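Local coordinates for protein polysialic acid O-acetyltransferase (Escherichia coli, PDB 3JQY) that transfers acetyl groups from acetyl-CoA to the O7 or O9 hydroxyl of sialic acid residues in long capsular polysialic acid chains, at residues V55-G59 / N60-L64; D199-S202 / M203-A206. One frame throughout, in Å; residues are numbered along the deposited sequence.

Contact 1: residues V55-G59 / N60-L64; sequences VQFNG and NNNKL
V55 and L64 meet tip to tip across a turn of the chain, methyl against methyl, with V55 CG2 3.8 Å from L64 CD2. Both side chains are buried. L64 extends to this point because its CG is anti to the backbone N (chi1 170°), and V55 CG2 is likewise anti to its own N. The same V55 methyl lies over one face of the F57 ring, toward its rim; V55 thus lies between L64 and the F57 ring, touching both.

Nearer the bend the apolar packing involves the edge of that ring. N62 CB sits close to the ring plane of F57, 3.8 Å from F57 CD1, and the asparagine runs antiparallel alongside the ring, the amide and ring planes 18° apart.

Polar bonds are not made between 55-59 and 60-64 themselves; those at the bend run to neighbouring turns. N60 OD1 accepts a hydrogen bond from the backbone N of S38, while the backbone N of N60 is bonded to D82 OD1. The partly exposed Q56 is bonded through NE2 to D34 OD2, with a weak additional bond of 3.0 Å from Q56 NE2 to N58 OD1.

The bend is a corner between two faces of a coil in the left-handed beta-helix of this hexapeptide-repeat transferase, joining strands 53-58 and 63-66 of different parallel sheets. Strand 53-58 lies between 31-35 and 71-80, where the ring of F79 meets that of F57, the two planes about 10° apart, and F79 also touches V55, N62 and L64; strand 63-66 is flanked by 41-44 and 85-88, with L64 packed on F42.

Contact 2: residues D199-S202 / M203-A206; sequences DVPS and MCAA
V200 and A206 pack against each other where the chain doubles back after the turn, with V200 CG2 4.0 Å from A206 CB. The other methyl, V200 CG1, reaches between A206 and C204 and comes within 4.2 Å of C204 CB. V200 CG1 lies anti to the backbone N (chi1 178°), which turns both branches toward the returning strand. I190 and I213 of adjoining strands also touch V200, so this end of the contact is apolar and buried. Next to it P201 lies alongside the cysteine, P201 CD being 4.1 Å from C204 SG, and both pack on I213. The thiol is turned back over the bend, 3.6 Å from S202 O.

The bend itself is more polar but still buried. No hydrogen bond links the two arms, and the polar atoms find partners outside them: S202 OG is bonded to S186 O, and S188 OG to both P201 O and C204 N. S202 O is bonded to NE2 of H250, a residue of the C-terminal tag. The M203 chain bends at chi3 (-71°), which folds its terminal methyl back over the serine, M203 CE lying 3.7 Å from S202 OG. Beyond this, M203 leans on L242 and T243 of helix 233-245 and on I152 of a second subunit. In contrast to the buried V200, C204 and A206, the edge at P201 and D199 is more open: P201 is partly exposed and D199 exposed, although its OD1 is bonded to S183 N.

The turn leads out of the last coils of the left-handed beta-helix and into strand 204-208, which pairs in parallel with 189-190 and antiparallel with 211-216. K198 and K215, which probably bind acetyl-CoA, have side chains about 7 Å from those of V200 and C204 respectively.

In the fold
Contact 1 comes first along the chain and closes before contact 2 opens. The two lie on opposite sides of the chain's centre, with their own centres 34 Å apart and their nearest atoms about 25 Å apart. Contact 1 is a corner of an early coil of the left-handed beta-helix, passing from the parallel sheet containing strand 53-58 to the one containing 63-66. Contact 2 follows strand 195-196, which belongs to the same sheet as 53-58, and enters the mixed sheet at 204-208. The stacked coils thus separate an end remote from the annotated sites from one close to the probable acetyl-CoA-binding lysines and a neighbouring subunit.

Contact 1: residues V55-G59 / N60-L64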
loop_
_atom_site.group_PDB
_atom_site.type_symbol
_atom_site.label_atom_id
_atom_site.label_comp_id
_atom_site.label_asym_id
_atom_site.label_seq_id
_atom_site.Cartn_x
_atom_site.Cartn_y
_atom_site.Cartn_z
ATOM N N VAL B 55 -13.296 2.072 -23.716
ATOM C CA VAL B 55 -14.227 0.985 -23.458
ATOM C C VAL B 55 -13.843 -0.196 -24.346
ATOM O O VAL B 55 -13.566 -0.037 -25.539
ATOM C CB VAL B 55 -15.696 1.399 -23.675
ATOM C CG1 VAL B 55 -15.911 1.896 -25.086
ATOM C CG2 VAL B 55 -16.635 0.228 -23.376
ATOM N N GLN B 56 -13.788 -1.370 -23.734
ATOM C CA GLN B 56 -13.400 -2.593 -24.411
ATOM C C GLN B 56 -14.486 -3.627 -24.174
ATOM O O GLN B 56 -14.743 -4.008 -23.038
ATOM C CB GLN B 56 -12.066 -3.098 -23.853
ATOM C CG GLN B 56 -11.609 -4.431 -24.415
ATOM C CD GLN B 56 -11.004 -4.301 -25.791
ATOM O OE1 GLN B 56 -10.097 -3.493 -26.008
ATOM N NE2 GLN B 56 -11.494 -5.100 -26.733
ATOM N N PHE B 57 -15.132 -4.076 -25.244
ATOM C CA PHE B 57 -16.141 -5.124 -25.147
ATOM C C PHE B 57 -15.520 -6.445 -25.586
ATOM O O PHE B 57 -15.284 -6.652 -26.778
ATOM C CB PHE B 57 -17.334 -4.825 -26.066
ATOM C CG PHE B 57 -18.157 -3.616 -25.666
ATOM C CD1 PHE B 57 -19.048 -3.685 -24.606
ATOM C CD2 PHE B 57 -18.074 -2.435 -26.385
ATOM C CE1 PHE B 57 -19.819 -2.596 -24.251
ATOM C CE2 PHE B 57 -18.843 -1.336 -26.039
ATOM C CZ PHE B 57 -19.721 -1.418 -24.970
ATOM N N ASN B 58 -15.243 -7.324 -24.628
ATOM C CA ASN B 58 -14.744 -8.665 -24.933
ATOM C C ASN B 58 -15.835 -9.693 -24.650
ATOM O O ASN B 58 -15.636 -10.631 -23.876
ATOM C CB ASN B 58 -13.515 -9.007 -24.085
ATOM C CG ASN B 58 -12.270 -8.242 -24.497
ATOM O OD1 ASN B 58 -12.134 -7.816 -25.640
ATOM N ND2 ASN B 58 -11.349 -8.069 -23.555
ATOM N N GLY B 59 -16.988 -9.500 -25.275
ATOM C CA GLY B 59 -18.141 -10.350 -25.052
ATOM C C GLY B 59 -19.363 -9.760 -25.731
ATOM O O GLY B 59 -19.256 -8.785 -26.464
ATOM N N ASN B 60 -20.524 -10.348 -25.469
ATOM C CA ASN B 60 -21.755 -9.961 -26.151
ATOM C C ASN B 60 -22.818 -9.389 -25.224
ATOM O O ASN B 60 -22.852 -9.697 -24.031
ATOM C CB ASN B 60 -22.338 -11.180 -26.870
ATOM C CG ASN B 60 -21.310 -11.910 -27.709
ATOM O OD1 ASN B 60 -20.497 -11.289 -28.392
ATOM N ND2 ASN B 60 -21.345 -13.241 -27.668
ATOM N N ASN B 61 -23.699 -8.569 -25.791
ATOM C CA ASN B 61 -24.886 -8.096 -25.087
ATOM C C ASN B 61 -24.561 -7.366 -23.796
ATOM O O ASN B 61 -25.267 -7.513 -22.795
ATOM C CB ASN B 61 -25.841 -9.258 -24.819
ATOM C CG ASN B 61 -26.288 -9.936 -26.098
ATOM O OD1 ASN B 61 -26.437 -11.157 -26.150
ATOM N ND2 ASN B 61 -26.482 -9.144 -27.145
ATOM N N ASN B 62 -23.485 -6.588 -23.829
ATOM C CA ASN B 62 -23.110 -5.739 -22.701
ATOM C C ASN B 62 -23.655 -4.339 -22.900
ATOM O O ASN B 62 -23.959 -3.941 -24.018
ATOM C CB ASN B 62 -21.591 -5.666 -22.590
ATOM C CG ASN B 62 -20.960 -7.025 -22.392
ATOM O OD1 ASN B 62 -20.307 -7.561 -23.287
ATOM N ND2 ASN B 62 -21.155 -7.592 -21.218
ATOM N N LYS B 63 -23.775 -3.587 -21.812
ATOM C CA LYS B 63 -24.201 -2.198 -21.911
ATOM C C LYS B 63 -23.416 -1.283 -20.981
ATOM O O LYS B 63 -23.277 -1.563 -19.787
ATOM C CB LYS B 63 -25.698 -2.060 -21.641
ATOM C CG LYS B 63 -26.261 -0.683 -22.039
ATOM C CD LYS B 63 -27.782 -0.641 -21.927
ATOM C CE LYS B 63 -28.338 0.703 -22.377
ATOM N NZ LYS B 63 -29.823 0.749 -22.253
ATOM N N LEU B 64 -22.898 -0.199 -21.550
ATOM C CA LEU B 64 -22.276 0.878 -20.784
ATOM C C LEU B 64 -23.101 2.141 -20.980
ATOM O O LEU B 64 -23.339 2.560 -22.115
ATOM C CB LEU B 64 -20.846 1.127 -21.255
ATOM C CG LEU B 64 -20.153 2.381 -20.707
ATOM C CD1 LEU B 64 -20.069 2.322 -19.193
ATOM C CD2 LEU B 64 -18.771 2.560 -21.319
#

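Contact 2: residues D199-S202 / M203-A206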
loop_
_atom_site.group_PDB
_atom_site.type_symbol
_atom_site.label_atom_id
_atom_site.label_comp_id
_atom_site.label_asym_id
_atom_site.label_seq_id
_atom_site.Cartn_x
_atom_site.Cartn_y
_atom_site.Cartn_z
ATOM N N ASP B 199 -19.075 -6.174 6.922
ATOM C CA ASP B 199 -19.972 -5.019 6.813
ATOM C C ASP B 199 -19.611 -3.911 7.797
ATOM O O ASP B 199 -19.202 -4.182 8.930
ATOM C CB ASP B 199 -21.427 -5.433 7.069
ATOM C CG ASP B 199 -21.976 -6.363 6.003
ATOM O OD1 ASP B 199 -21.352 -6.492 4.934
ATOM O OD2 ASP B 199 -23.046 -6.969 6.237
ATOM N N VAL B 200 -19.760 -2.666 7.351
ATOM C CA VAL B 200 -19.636 -1.503 8.220
ATOM C C VAL B 200 -21.010 -0.837 8.291
ATOM O O VAL B 200 -21.549 -0.427 7.272
ATOM C CB VAL B 200 -18.614 -0.493 7.657
ATOM C CG1 VAL B 200 -18.532 0.751 8.549
ATOM C CG2 VAL B 200 -17.252 -1.139 7.513
ATOM N N PRO B 201 -21.596 -0.747 9.494
ATOM C CA PRO B 201 -22.943 -0.166 9.573
ATOM C C PRO B 201 -22.950 1.339 9.290
ATOM O O PRO B 201 -21.895 1.969 9.194
ATOM C CB PRO B 201 -23.364 -0.429 11.031
ATOM C CG PRO B 201 -22.316 -1.346 11.609
ATOM C CD PRO B 201 -21.068 -1.092 10.823
ATOM N N SER B 202 -24.147 1.902 9.170
ATOM C CA SER B 202 -24.318 3.326 8.903
ATOM C C SER B 202 -23.746 4.206 10.012
ATOM O O SER B 202 -23.777 3.841 11.183
ATOM C CB SER B 202 -25.804 3.635 8.717
ATOM O OG SER B 202 -26.001 5.017 8.485
ATOM N N MET B 203 -23.213 5.363 9.631
ATOM C CA MET B 203 -22.715 6.356 10.583
ATOM C C MET B 203 -21.624 5.830 11.523
ATOM O O MET B 203 -21.620 6.128 12.716
ATOM C CB MET B 203 -23.878 6.984 11.356
ATOM C CG MET B 203 -24.745 7.883 10.466
ATOM S SD MET B 203 -26.238 8.530 11.261
ATOM C CE MET B 203 -27.212 7.030 11.375
ATOM N N CYS B 204 -20.691 5.061 10.967
ATOM C CA CYS B 204 -19.544 4.555 11.721
ATOM C C CYS B 204 -18.260 4.865 10.980
ATOM O O CYS B 204 -18.262 4.963 9.761
ATOM C CB CYS B 204 -19.619 3.040 11.867
ATOM S SG CYS B 204 -20.919 2.432 12.944
ATOM N N ALA B 205 -17.165 4.999 11.724
ATOM C CA ALA B 205 -15.839 5.061 11.127
ATOM C C ALA B 205 -15.139 3.728 11.385
ATOM O O ALA B 205 -15.163 3.216 12.506
ATOM C CB ALA B 205 -15.038 6.204 11.721
ATOM N N ALA B 206 -14.540 3.161 10.339
ATOM C CA ALA B 206 -13.814 1.902 10.448
ATOM C C ALA B 206 -12.414 2.075 9.875
ATOM O O ALA B 206 -12.216 2.848 8.936
ATOM C CB ALA B 206 -14.545 0.808 9.696
#